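Local coordinates for phosphatidylethanolamine-binding protein (Plasmodium vivax, PDB 2GZQ) that probably binds phosphatidylethanolamine or related phosphorylated ligands in a small anion-accepting pocket, as other members of its family do, at residues A[47-50]-A[54-57]; A[65-70]-A[79-84]; A[100-105]-A[140-145]; A[123-128]-A[162-167]. All coordinates share one frame; numbering follows the deposited sequence. Where two conformers were deposited one is given.

Contact 1: A[47-50]-A[54-57]; sequences KEVN and ILDL
With CG of Lys47 swung opposite the backbone N (chi1 -167°), the methylene chain runs out fully extended and bends only at its last torsion (chi4 72°), which delivers NZ to the backbone of Asp56. Lys47 NZ donates a hydrogen bond of 2.8 Å to Asp56 O. The bond meets the carbonyl at a C=O...N angle of 130°, with NZ tilted somewhat out of the carbonyl plane. The ammonium also bonds Ala58 O and donates to a bridging water, which lies 3.1 Å from Lys47 NZ and accepts a weak bond from Asp56 N. The carboxylate of Asp56 takes no direct part: Asp56 OD2 stays 5.6 Å from Lys47 NZ, so any electrostatic influence on the lysine is probably long-range.

Beside this polar end, Leu55 points into the strand opposite, and its branched head straddles a peptide oxygen, CD1 lying 3.5 Å and CD2 3.6 Å from Glu48 O. That oxygen is satisfied by Asn53 ND2. Leu55 and Val49 cross at about a right angle, CD1 of the leucine 3.9 Å from Val49 CG2, while CD2 lies against the aliphatic part of Lys47. Glu48 sets its CB away from the other strand, and its OE2 bonds Tyr40 OH. Leucine and valine suit the buried side; lysine suits the margin, where its methylenes meet leucine and its charge meets carbonyls.

The two short strands belong to different sheets, and no backbone bond joins them across this contact. One long cation that gathers main-chain oxygens therefore makes the direct polar link, and the neighbouring leucine supplies apolar packing.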
loop_
_atom_site.group_PDB
_atom_site.type_symbol
_atom_site.label_atom_id
_atom_site.label_comp_id
_atom_site.label_asym_id
_atom_site.label_seq_id
_atom_site.Cartn_x
_atom_site.Cartn_y
_atom_site.Cartn_z
ATOM N N LYS A 47 -0.956 17.756 -1.818
ATOM C CA LYS A 47 -0.907 16.756 -0.750
ATOM C C LYS A 47 -0.445 15.423 -1.297
ATOM O O LYS A 47 -1.238 14.574 -1.715
ATOM C CB LYS A 47 -2.271 16.654 -0.087
ATOM C CG LYS A 47 -2.266 15.901 1.210
ATOM C CD LYS A 47 -3.678 15.876 1.779
ATOM C CE LYS A 47 -3.729 15.220 3.114
ATOM N NZ LYS A 47 -3.106 16.071 4.172
ATOM N N GLU A 48 0.862 15.270 -1.312
ATOM C CA GLU A 48 1.540 14.179 -1.990
ATOM C C GLU A 48 2.284 13.275 -0.995
ATOM O O GLU A 48 2.783 13.744 0.027
ATOM C CB GLU A 48 2.502 14.745 -3.035
ATOM C CG GLU A 48 1.780 15.395 -4.201
ATOM C CD GLU A 48 2.698 16.176 -5.129
ATOM O OE1 GLU A 48 3.942 16.038 -5.035
ATOM O OE2 GLU A 48 2.160 16.930 -5.969
ATOM N N VAL A 49 2.342 11.985 -1.288
ATOM C CA VAL A 49 3.096 11.036 -0.505
ATOM C C VAL A 49 4.477 10.939 -1.143
ATOM O O VAL A 49 4.597 10.537 -2.310
ATOM C CB VAL A 49 2.378 9.667 -0.532
ATOM C CG1 VAL A 49 3.188 8.596 0.215
ATOM C CG2 VAL A 49 1.010 9.784 0.074
ATOM N N ASN A 50 5.517 11.304 -0.403
ATOM C CA ASN A 50 6.853 11.488 -0.979
ATOM C C ASN A 50 7.972 11.101 -0.027
ATOM O O ASN A 50 8.590 11.958 0.602
ATOM C CB ASN A 50 7.044 12.937 -1.422
ATOM C CG ASN A 50 8.353 13.149 -2.158
ATOM O OD1 ASN A 50 8.828 12.266 -2.858
ATOM N ND2 ASN A 50 8.941 14.335 -2.000
ATOM N N ILE A 54 5.925 14.365 6.116
ATOM C CA ILE A 54 4.841 14.442 7.082
ATOM C C ILE A 54 3.600 14.936 6.357
ATOM O O ILE A 54 3.594 16.015 5.775
ATOM C CB ILE A 54 5.168 15.421 8.201
ATOM C CG1 ILE A 54 6.413 14.986 8.973
ATOM C CG2 ILE A 54 3.968 15.572 9.148
ATOM C CD1 ILE A 54 6.135 13.906 9.961
ATOM N N LEU A 55 2.532 14.162 6.422
ATOM C CA LEU A 55 1.249 14.592 5.894
ATOM C C LEU A 55 0.267 14.711 7.039
ATOM O O LEU A 55 0.237 13.887 7.947
ATOM C CB LEU A 55 0.702 13.601 4.867
ATOM C CG LEU A 55 1.280 13.667 3.461
ATOM C CD1 LEU A 55 0.463 12.788 2.521
ATOM C CD2 LEU A 55 1.303 15.095 2.973
ATOM N N ASP A 56 -0.548 15.759 6.981
ATOM C CA ASP A 56 -1.655 15.931 7.900
ATOM C C ASP A 56 -2.707 14.868 7.613
ATOM O O ASP A 56 -2.983 14.541 6.458
ATOM C CB ASP A 56 -2.270 17.336 7.759
ATOM C CG ASP A 56 -1.413 18.417 8.385
ATOM O OD1 ASP A 56 -0.353 18.093 8.963
ATOM O OD2 ASP A 56 -1.801 19.596 8.290
ATOM N N LEU A 57 -3.301 14.358 8.682
ATOM C CA LEU A 57 -4.408 13.424 8.601
ATOM C C LEU A 57 -5.591 14.019 7.865
ATOM O O LEU A 57 -6.302 13.340 7.137
ATOM C CB LEU A 57 -4.867 13.066 10.001
ATOM C CG LEU A 57 -4.452 11.719 10.529
ATOM C CD1 LEU A 57 -5.045 11.554 11.917
ATOM C CD2 LEU A 57 -4.902 10.622 9.576
HETATM O O HOH W 1 -0.431 17.687 4.263
#

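Contact 2: A[65-70]-A[79-84]; sequences RNIKFS and YILFMI
Ile67 and Phe69 on strand 66-69 face Tyr79 and Leu81 on strand 77-85 across the hydrophobic interior between two stacked sheets. Even the nearest CA atoms, Phe69 CA and Tyr79 CA, are 9.9 Å apart, so side chains alone bridge the gap.

The larger meeting is an edge-to-face aromatic pair. Tyr79 presents one edge to the face of Phe69, the ring centres 5.0 Å apart and the planes inclined at 50°, a tilted version of the T shape. Tyr79 CD1 stands over the middle of the phenylalanine ring, and Tyr79 CE1 comes within 4.0 Å of Phe69 CG. In both residues CG lies opposite the carbonyl carbon (chi1 -50° for Phe69 and -63° for Tyr79), and the two side chains pass one another, pointing opposite ways. Tyrosine suits this place because its ring is buried while its hydroxyl is satisfied by Glu71 O.

Farther along, Ile67 and Leu81 reach out to each other tip to tip, Ile67 CD1 lying 4.0 Å from Leu81 CD2. Long branched side chains are apt here, since each must cross about half of the gap. Leu144 touches both aromatic rings, and Trp102 lies against Ile67.

Large apolar residues at every second position of a strand, meeting those of a facing sheet, make the core typical of a beta sandwich.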
loop_
_atom_site.group_PDB
_atom_site.type_symbol
_atom_site.label_atom_id
_atom_site.label_comp_id
_atom_site.label_asym_id
_atom_site.label_seq_id
_atom_site.Cartn_x
_atom_site.Cartn_y
_atom_site.Cartn_z
ATOM N N ARG A 65 -6.611 10.962 -5.397
ATOM C CA ARG A 65 -7.194 11.365 -6.660
ATOM C C ARG A 65 -6.303 10.927 -7.827
ATOM O O ARG A 65 -6.812 10.575 -8.890
ATOM C CB ARG A 65 -7.408 12.879 -6.699
ATOM C CG ARG A 65 -8.197 13.330 -7.907
ATOM C CD ARG A 65 -8.578 14.796 -7.854
ATOM N NE ARG A 65 -9.292 15.215 -9.067
ATOM C CZ ARG A 65 -9.675 16.464 -9.312
ATOM N NH1 ARG A 65 -10.311 16.765 -10.425
ATOM N NH2 ARG A 65 -9.422 17.418 -8.439
ATOM N N ASN A 66 -4.991 11.055 -7.679
ATOM C CA ASN A 66 -4.077 10.770 -8.781
ATOM C C ASN A 66 -2.897 9.956 -8.331
ATOM O O ASN A 66 -2.172 10.366 -7.411
ATOM C CB ASN A 66 -3.568 12.051 -9.433
ATOM C CG ASN A 66 -4.618 12.724 -10.217
ATOM O OD1 ASN A 66 -4.929 12.316 -11.328
ATOM N ND2 ASN A 66 -5.211 13.738 -9.628
ATOM N N ILE A 67 -2.686 8.811 -8.976
ATOM C CA ILE A 67 -1.494 8.025 -8.797
ATOM C C ILE A 67 -0.891 7.823 -10.162
ATOM O O ILE A 67 -1.620 7.642 -11.137
ATOM C CB ILE A 67 -1.803 6.700 -8.112
ATOM C CG1 ILE A 67 -2.279 6.952 -6.687
ATOM C CG2 ILE A 67 -0.594 5.773 -8.133
ATOM C CD1 ILE A 67 -2.734 5.726 -5.958
ATOM N N LYS A 68 0.424 7.936 -10.255
ATOM C CA LYS A 68 1.124 7.742 -11.532
ATOM C C LYS A 68 2.328 6.856 -11.340
ATOM O O LYS A 68 3.066 7.001 -10.374
ATOM C CB LYS A 68 1.623 9.065 -12.098
ATOM C CG LYS A 68 0.506 10.030 -12.424
ATOM C CD LYS A 68 0.993 11.322 -13.101
ATOM C CE LYS A 68 -0.124 12.368 -13.152
ATOM N NZ LYS A 68 0.038 13.318 -14.297
ATOM N N PHE A 69 2.518 5.951 -12.274
ATOM C CA PHE A 69 3.619 5.002 -12.250
ATOM C C PHE A 69 4.618 5.353 -13.339
ATOM O O PHE A 69 4.227 5.774 -14.430
ATOM C CB PHE A 69 3.099 3.562 -12.464
ATOM C CG PHE A 69 1.963 3.206 -11.567
ATOM C CD1 PHE A 69 2.162 3.042 -10.218
ATOM C CD2 PHE A 69 0.680 3.100 -12.065
ATOM C CE1 PHE A 69 1.107 2.741 -9.372
ATOM C CE2 PHE A 69 -0.381 2.831 -11.220
ATOM C CZ PHE A 69 -0.150 2.632 -9.871
ATOM N N SER A 70 5.897 5.091 -13.112
ATOM C CA SER A 70 6.885 5.419 -14.132
ATOM C C SER A 70 6.861 4.492 -15.342
ATOM O O SER A 70 7.373 4.850 -16.406
ATOM C CB SER A 70 8.275 5.467 -13.555
ATOM O OG SER A 70 8.612 4.226 -12.966
ATOM N N TYR A 79 -0.435 -4.470 -12.102
ATOM C CA TYR A 79 -0.101 -4.086 -10.744
ATOM C C TYR A 79 -1.221 -4.408 -9.785
ATOM O O TYR A 79 -2.405 -4.300 -10.097
ATOM C CB TYR A 79 0.205 -2.589 -10.635
ATOM C CG TYR A 79 1.419 -2.100 -11.417
ATOM C CD1 TYR A 79 1.331 -0.987 -12.208
ATOM C CD2 TYR A 79 2.631 -2.755 -11.349
ATOM C CE1 TYR A 79 2.422 -0.516 -12.921
ATOM C CE2 TYR A 79 3.731 -2.301 -12.068
ATOM C CZ TYR A 79 3.621 -1.172 -12.837
ATOM O OH TYR A 79 4.745 -0.771 -13.533
ATOM N N ILE A 80 -0.786 -4.740 -8.587
ATOM C CA ILE A 80 -1.639 -4.791 -7.402
ATOM C C ILE A 80 -1.030 -3.855 -6.365
ATOM O O ILE A 80 0.185 -3.869 -6.133
ATOM C CB ILE A 80 -1.818 -6.254 -6.883
ATOM C CG1 ILE A 80 -2.739 -6.279 -5.673
ATOM C CG2 ILE A 80 -0.482 -6.928 -6.648
ATOM C CD1 ILE A 80 -3.187 -7.690 -5.280
ATOM N N LEU A 81 -1.873 -3.019 -5.771
ATOM C CA LEU A 81 -1.439 -1.956 -4.872
ATOM C C LEU A 81 -2.130 -2.142 -3.535
ATOM O O LEU A 81 -3.354 -2.281 -3.473
ATOM C CB LEU A 81 -1.834 -0.615 -5.489
ATOM C CG LEU A 81 -1.497 0.629 -4.680
ATOM C CD1 LEU A 81 -0.043 0.779 -4.338
ATOM C CD2 LEU A 81 -1.960 1.868 -5.415
ATOM N N PHE A 82 -1.338 -2.116 -2.471
ATOM C CA PHE A 82 -1.846 -2.185 -1.121
ATOM C C PHE A 82 -1.438 -0.897 -0.404
ATOM O O PHE A 82 -0.269 -0.481 -0.519
ATOM C CB PHE A 82 -1.218 -3.358 -0.339
ATOM C CG PHE A 82 -1.512 -4.733 -0.881
ATOM C CD1 PHE A 82 -2.746 -5.088 -1.373
ATOM C CD2 PHE A 82 -0.532 -5.717 -0.879
ATOM C CE1 PHE A 82 -2.975 -6.372 -1.832
ATOM C CE2 PHE A 82 -0.782 -6.970 -1.313
ATOM C CZ PHE A 82 -1.978 -7.307 -1.809
HETATM N N MSE A 83 -2.337 -0.304 0.370
HETATM C CA MSE A 83 -1.961 0.699 1.308
HETATM C C MSE A 83 -2.175 0.170 2.721
HETATM O O MSE A 83 -3.245 -0.377 3.031
HETATM C CB MSE A 83 -2.838 1.880 1.043
HETATM C CG MSE A 83 -2.610 3.005 1.942
HETATM SE SE MSE A 83 -4.139 4.079 1.734
HETATM C CE MSE A 83 -3.774 5.389 3.113
ATOM N N ILE A 84 -1.143 0.306 3.552
ATOM C CA ILE A 84 -1.118 -0.271 4.886
ATOM C C ILE A 84 -0.640 0.724 5.929
ATOM O O ILE A 84 0.079 1.673 5.633
ATOM C CB ILE A 84 -0.262 -1.540 4.985
ATOM C CG1 ILE A 84 1.172 -1.236 4.608
ATOM C CG2 ILE A 84 -0.831 -2.643 4.130
ATOM C CD1 ILE A 84 2.151 -2.240 5.112
#

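Contact 3: A[100-105]-A[140-145]; sequences VHWAVS and ISFILS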
loop_
_atom_site.group_PDB
_atom_site.type_symbol
_atom_site.label_atom_id
_atom_site.label_comp_id
_atom_site.label_asym_id
_atom_site.label_seq_id
_atom_site.Cartn_x
_atom_site.Cartn_y
_atom_site.Cartn_z
ATOM N N VAL A 100 -4.755 -2.953 6.807
ATOM C CA VAL A 100 -4.901 -2.727 5.386
ATOM C C VAL A 100 -6.029 -1.737 5.066
ATOM O O VAL A 100 -7.204 -2.008 5.285
ATOM C CB VAL A 100 -4.982 -4.054 4.580
ATOM C CG1 VAL A 100 -6.084 -4.947 5.074
ATOM C CG2 VAL A 100 -5.099 -3.766 3.070
ATOM N N HIS A 101 -5.621 -0.580 4.561
ATOM C CA HIS A 101 -6.527 0.465 4.152
ATOM C C HIS A 101 -7.156 0.257 2.787
ATOM O O HIS A 101 -8.259 0.777 2.544
ATOM C CB HIS A 101 -5.767 1.794 4.172
ATOM C CG HIS A 101 -5.432 2.244 5.544
ATOM N ND1 HIS A 101 -6.374 2.767 6.388
ATOM C CD2 HIS A 101 -4.279 2.194 6.257
ATOM C CE1 HIS A 101 -5.818 3.029 7.565
ATOM N NE2 HIS A 101 -4.541 2.692 7.507
ATOM N N TRP A 102 -6.469 -0.407 1.869
ATOM C CA TRP A 102 -6.867 -0.384 0.461
ATOM C C TRP A 102 -6.121 -1.475 -0.259
ATOM O O TRP A 102 -4.921 -1.650 -0.035
ATOM C CB TRP A 102 -6.543 0.999 -0.127
ATOM C CG TRP A 102 -6.968 1.229 -1.544
ATOM C CD1 TRP A 102 -8.054 0.707 -2.194
ATOM C CD2 TRP A 102 -6.303 2.074 -2.476
ATOM N NE1 TRP A 102 -8.099 1.191 -3.483
ATOM C CE2 TRP A 102 -7.029 2.027 -3.680
ATOM C CE3 TRP A 102 -5.154 2.873 -2.403
ATOM C CZ2 TRP A 102 -6.632 2.716 -4.816
ATOM C CZ3 TRP A 102 -4.774 3.584 -3.530
ATOM C CH2 TRP A 102 -5.513 3.506 -4.722
ATOM N N ALA A 103 -6.822 -2.212 -1.115
ATOM C CA ALA A 103 -6.198 -3.178 -2.017
ATOM C C ALA A 103 -6.906 -3.172 -3.341
ATOM O O ALA A 103 -8.108 -3.447 -3.418
ATOM C CB ALA A 103 -6.233 -4.590 -1.444
ATOM N N VAL A 104 -6.173 -2.882 -4.409
ATOM C CA VAL A 104 -6.734 -2.839 -5.749
ATOM C C VAL A 104 -5.773 -3.586 -6.662
ATOM O O VAL A 104 -4.566 -3.414 -6.595
ATOM C CB VAL A 104 -7.026 -1.390 -6.203
ATOM C CG1 VAL A 104 -5.780 -0.517 -6.173
ATOM C CG2 VAL A 104 -7.677 -1.362 -7.558
ATOM N N SER A 105 -6.342 -4.426 -7.520
ATOM C CA SER A 105 -5.582 -5.320 -8.367
ATOM C C SER A 105 -6.028 -5.219 -9.812
ATOM O O SER A 105 -7.211 -5.014 -10.083
ATOM C CB SER A 105 -5.794 -6.725 -7.816
ATOM O OG SER A 105 -5.072 -7.715 -8.531
ATOM N N ILE A 140 2.501 5.323 6.928
ATOM C CA ILE A 140 1.452 4.912 6.007
ATOM C C ILE A 140 2.121 4.613 4.657
ATOM O O ILE A 140 2.775 5.474 4.075
ATOM C CB ILE A 140 0.387 6.004 5.908
ATOM C CG1 ILE A 140 -0.241 6.310 7.273
ATOM C CG2 ILE A 140 -0.653 5.625 4.867
ATOM C CD1 ILE A 140 -0.870 5.180 7.954
ATOM N N SER A 141 2.001 3.368 4.215
ATOM C CA SER A 141 2.824 2.829 3.165
ATOM C C SER A 141 2.006 2.286 2.012
ATOM O O SER A 141 0.907 1.739 2.189
ATOM C CB SER A 141 3.672 1.704 3.733
ATOM O OG SER A 141 4.570 2.142 4.754
ATOM N N PHE A 142 2.581 2.407 0.819
ATOM C CA PHE A 142 1.978 1.944 -0.419
ATOM C C PHE A 142 2.940 0.968 -1.068
ATOM O O PHE A 142 4.056 1.336 -1.389
ATOM C CB PHE A 142 1.726 3.125 -1.356
ATOM C CG PHE A 142 0.710 4.118 -0.854
ATOM C CD1 PHE A 142 1.051 5.040 0.097
ATOM C CD2 PHE A 142 -0.573 4.129 -1.353
ATOM C CE1 PHE A 142 0.131 5.982 0.532
ATOM C CE2 PHE A 142 -1.506 5.071 -0.909
ATOM C CZ PHE A 142 -1.136 5.962 0.041
ATOM N N ILE A 143 2.508 -0.271 -1.286
ATOM C CA ILE A 143 3.344 -1.313 -1.853
ATOM C C ILE A 143 2.752 -1.739 -3.202
ATOM O O ILE A 143 1.574 -2.112 -3.291
ATOM C CB ILE A 143 3.393 -2.544 -0.939
ATOM C CG1 ILE A 143 3.870 -2.185 0.474
ATOM C CG2 ILE A 143 4.274 -3.620 -1.560
ATOM C CD1 ILE A 143 3.567 -3.223 1.516
ATOM N N LEU A 144 3.575 -1.671 -4.226
ATOM C CA LEU A 144 3.198 -1.992 -5.584
ATOM C C LEU A 144 3.873 -3.266 -6.032
ATOM O O LEU A 144 5.110 -3.381 -5.903
ATOM C CB LEU A 144 3.636 -0.855 -6.523
ATOM C CG LEU A 144 3.098 -0.895 -7.933
ATOM C CD1 LEU A 144 1.606 -0.588 -7.954
ATOM C CD2 LEU A 144 3.899 0.065 -8.848
ATOM N N SER A 145 3.080 -4.235 -6.508
ATOM C CA SER A 145 3.594 -5.538 -6.905
ATOM C C SER A 145 3.011 -5.925 -8.257
ATOM O O SER A 145 2.019 -5.368 -8.707
ATOM C CB SER A 145 3.225 -6.607 -5.862
ATOM O OG SER A 145 3.698 -6.268 -4.590
#
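Aromatic contact comes first: Trp102 and Phe142 meet rim to rim, Trp102 CZ3 lying 4.4 Å from Phe142 CE2, each atom near the plane of the other ring. This is neither a stack nor a T-shaped pair but a loose apolar contact between edges. Trp102 has CG opposite its backbone N (chi1 -176°), which sends the indole out from its strand toward Phe142. Val104 CG1, from the same strand, lies 3.4 Å above the indole plane near the rim and steadies one face. Large flat rings suit this place because they extend over the strand between the two segments, 77-85.

A second, looser van der Waals approach joins His101 and Ile140. The end of the isoleucine, CD1, comes within 4.5 Å of His101 NE2, obliquely to the imidazole ring.

Polar bonding runs to other partners, and no hydrogen bond links the two segments. His101 ND1 bonds Val127 O, which fixes the rotation of the imidazole. On the backbone, both His101 and Trp102 pair with Met83.

That double pairing is a classic beta bulge: the extra residue lets neighbouring side chains, His101 and Trp102, both turn toward segment 140-145. His101 probably corresponds to the histidine that lines the ligand pocket in relatives, so the bulge may help present it there, at the pocket of the phosphatidylethanolamine-binding fold.

Contact 4: A[123-128]-A[162-167]; sequences LLPYVG and RGEHYI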
loop_
_atom_site.group_PDB
_atom_site.type_symbol
_atom_site.label_atom_id
_atom_site.label_comp_id
_atom_site.label_asym_id
_atom_site.label_seq_id
_atom_site.Cartn_x
_atom_site.Cartn_y
_atom_site.Cartn_z
ATOM N N LEU A 123 -10.289 -5.179 -4.182
ATOM C CA LEU A 123 -10.372 -6.293 -3.255
ATOM C C LEU A 123 -10.713 -5.809 -1.844
ATOM O O LEU A 123 -11.422 -6.451 -1.104
ATOM C CB LEU A 123 -9.043 -7.047 -3.239
ATOM C CG LEU A 123 -8.649 -7.719 -4.543
ATOM C CD1 LEU A 123 -7.197 -8.238 -4.436
ATOM C CD2 LEU A 123 -9.581 -8.830 -4.891
ATOM N N LEU A 124 -10.216 -4.625 -1.488
ATOM C CA LEU A 124 -10.593 -3.944 -0.247
ATOM C C LEU A 124 -10.754 -2.458 -0.556
ATOM O O LEU A 124 -9.756 -1.794 -0.881
ATOM C CB LEU A 124 -9.534 -4.142 0.839
ATOM C CG LEU A 124 -9.380 -5.594 1.296
ATOM C CD1 LEU A 124 -8.110 -5.739 2.130
ATOM C CD2 LEU A 124 -10.596 -6.045 2.115
ATOM N N PRO A 125 -11.983 -1.919 -0.421
ATOM C CA PRO A 125 -12.135 -0.531 -0.801
ATOM C C PRO A 125 -11.430 0.390 0.195
ATOM O O PRO A 125 -11.291 0.073 1.382
ATOM C CB PRO A 125 -13.648 -0.317 -0.780
ATOM C CG PRO A 125 -14.174 -1.342 0.171
ATOM C CD PRO A 125 -13.238 -2.506 0.087
ATOM N N TYR A 126 -10.990 1.537 -0.297
ATOM C CA TYR A 126 -10.228 2.494 0.491
ATOM C C TYR A 126 -10.963 2.898 1.750
ATOM O O TYR A 126 -12.123 3.349 1.675
ATOM C CB TYR A 126 -9.953 3.743 -0.359
ATOM C CG TYR A 126 -9.097 4.748 0.358
ATOM C CD1 TYR A 126 -7.727 4.709 0.269
ATOM C CD2 TYR A 126 -9.673 5.735 1.146
ATOM C CE1 TYR A 126 -6.942 5.636 0.911
ATOM C CE2 TYR A 126 -8.891 6.663 1.829
ATOM C CZ TYR A 126 -7.518 6.590 1.726
ATOM O OH TYR A 126 -6.696 7.485 2.403
ATOM N N VAL A 127 -10.276 2.838 2.885
ATOM C CA VAL A 127 -10.714 3.524 4.093
ATOM C C VAL A 127 -9.517 4.282 4.612
ATOM O O VAL A 127 -8.394 3.757 4.640
ATOM C CB VAL A 127 -11.254 2.550 5.147
ATOM C CG1 VAL A 127 -12.450 1.785 4.612
ATOM C CG2 VAL A 127 -10.169 1.597 5.627
ATOM N N GLY A 128 -9.726 5.527 4.987
ATOM C CA GLY A 128 -8.593 6.387 5.349
ATOM C C GLY A 128 -7.922 6.004 6.657
ATOM O O GLY A 128 -8.470 5.220 7.433
ATOM N N ARG A 162 -16.884 -8.756 -0.570
ATOM C CA ARG A 162 -18.297 -9.000 -0.281
ATOM C C ARG A 162 -18.768 -8.130 0.874
ATOM O O ARG A 162 -19.857 -8.330 1.412
ATOM C CB ARG A 162 -18.518 -10.461 0.100
ATOM C CG ARG A 162 -18.200 -11.432 -0.986
ATOM C CD ARG A 162 -18.535 -12.836 -0.537
ATOM N NE ARG A 162 -17.539 -13.332 0.400
ATOM C CZ ARG A 162 -17.736 -14.321 1.271
ATOM N NH1 ARG A 162 -18.902 -14.921 1.301
ATOM N NH2 ARG A 162 -16.760 -14.731 2.054
ATOM N N GLY A 163 -17.985 -7.133 1.219
ATOM C CA GLY A 163 -18.306 -6.285 2.343
ATOM C C GLY A 163 -17.405 -6.516 3.541
ATOM O O GLY A 163 -16.681 -7.511 3.635
ATOM N N GLU A 164 -17.495 -5.586 4.476
ATOM C CA GLU A 164 -16.645 -5.622 5.642
ATOM C C GLU A 164 -16.920 -6.803 6.560
ATOM O O GLU A 164 -16.043 -7.210 7.328
ATOM C CB GLU A 164 -16.758 -4.324 6.416
ATOM C CG GLU A 164 -16.323 -3.095 5.638
ATOM C CD GLU A 164 -14.865 -3.123 5.188
ATOM O OE1 GLU A 164 -13.971 -3.198 6.052
ATOM O OE2 GLU A 164 -14.608 -3.042 3.962
ATOM N N HIS A 165 -18.088 -7.422 6.501
ATOM C CA HIS A 165 -18.383 -8.549 7.378
ATOM C C HIS A 165 -17.506 -9.748 7.086
ATOM O O HIS A 165 -17.279 -10.591 7.965
ATOM C CB HIS A 165 -19.852 -8.958 7.259
ATOM C CG HIS A 165 -20.188 -10.189 8.033
ATOM N ND1 HIS A 165 -20.337 -10.182 9.404
ATOM C CD2 HIS A 165 -20.373 -11.475 7.639
ATOM C CE1 HIS A 165 -20.610 -11.408 9.820
ATOM N NE2 HIS A 165 -20.637 -12.210 8.769
ATOM N N TYR A 166 -16.982 -9.845 5.875
ATOM C CA TYR A 166 -16.324 -11.063 5.445
ATOM C C TYR A 166 -14.805 -10.971 5.507
ATOM O O TYR A 166 -14.128 -11.940 5.192
ATOM C CB TYR A 166 -16.795 -11.473 4.044
ATOM C CG TYR A 166 -18.261 -11.881 4.027
ATOM C CD1 TYR A 166 -19.221 -10.993 3.563
ATOM C CD2 TYR A 166 -18.673 -13.111 4.495
ATOM C CE1 TYR A 166 -20.550 -11.333 3.546
ATOM C CE2 TYR A 166 -20.017 -13.464 4.473
ATOM C CZ TYR A 166 -20.939 -12.559 4.007
ATOM O OH TYR A 166 -22.284 -12.888 3.989
ATOM N N ILE A 167 -14.275 -9.821 5.907
ATOM C CA ILE A 167 -12.851 -9.601 6.028
ATOM C C ILE A 167 -12.548 -8.815 7.287
ATOM O O ILE A 167 -13.448 -8.299 7.936
ATOM C CB ILE A 167 -12.267 -8.887 4.754
ATOM C CG1 ILE A 167 -12.985 -7.582 4.427
ATOM C CG2 ILE A 167 -12.332 -9.824 3.570
ATOM C CD1 ILE A 167 -12.599 -6.397 5.272
#
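At the end of edge strand 121-124, where the chain turns a corner and runs into a loop, Leu124 and Pro125 pack against a short turn formed by residues 163-167. The closest meeting is apolar: Leu124 CD2 lies 3.7 Å from Ile167 CG1 and 3.8 Å from Ile167 CD1, the two side chains lying alongside and running in opposite senses. In Ile167, CG1 sits between backbone N and carbonyl carbon (chi1 55°), which lays the ethyl arm alongside the leucine.

Pro125 offers its ring to a carboxylate. Glu164 OE2 is 4.1 Å from Pro125 CD, a van der Waals approach and not a bond. The polar work of Glu164 lies with other partners: OE1 forms a salt bridge to Arg169 NE, and OE2 is hydrogen-bonded to Tyr161 OH. A bend in the glutamate chain at chi2 (-61°) curls the carboxylate back to them. Arg169 also grips Pro125 O, so one guanidinium ties the two segments together indirectly.

The turn itself is closed by Tyr166 N, bonded to Gly163 O at 3.2 Å. Gly163 adopts backbone angles at which a side chain would collide with the carbonyl of Arg162. Within the same loop, Tyr166 has Arg162 NH1 over one face of its ring and His165 CD2 over the other.

Leu124 packs also on Val100 and Ala103 of strand 99-107, where the bulge at Leu123 and Leu124 faces Ala103. The contact thus joins the outermost strand of the larger sheet to the loop that leads into helix 171-174.

How the contacts relate
Contacts 2 and 3 form the centre of the fold, their centres about 7 Å apart, and share the larger sheet, in which strand 77-85 lies between 99-107 and 138-148. Contacts 1 and 4 sit at the periphery, centres about 23 Å apart, and involve the outermost strands of that sheet, 54-56 and 121-124. Contacts 1 and 2 each relate the larger sheet to the smaller one. Contact 1 touches contact 3 through Val49 and Phe142. Along the chain contacts 1, 2 and 3 follow in series, whereas 3 and 4 interlock, their segments alternating. Sheet edge, core and loop region are thus linked into one domain.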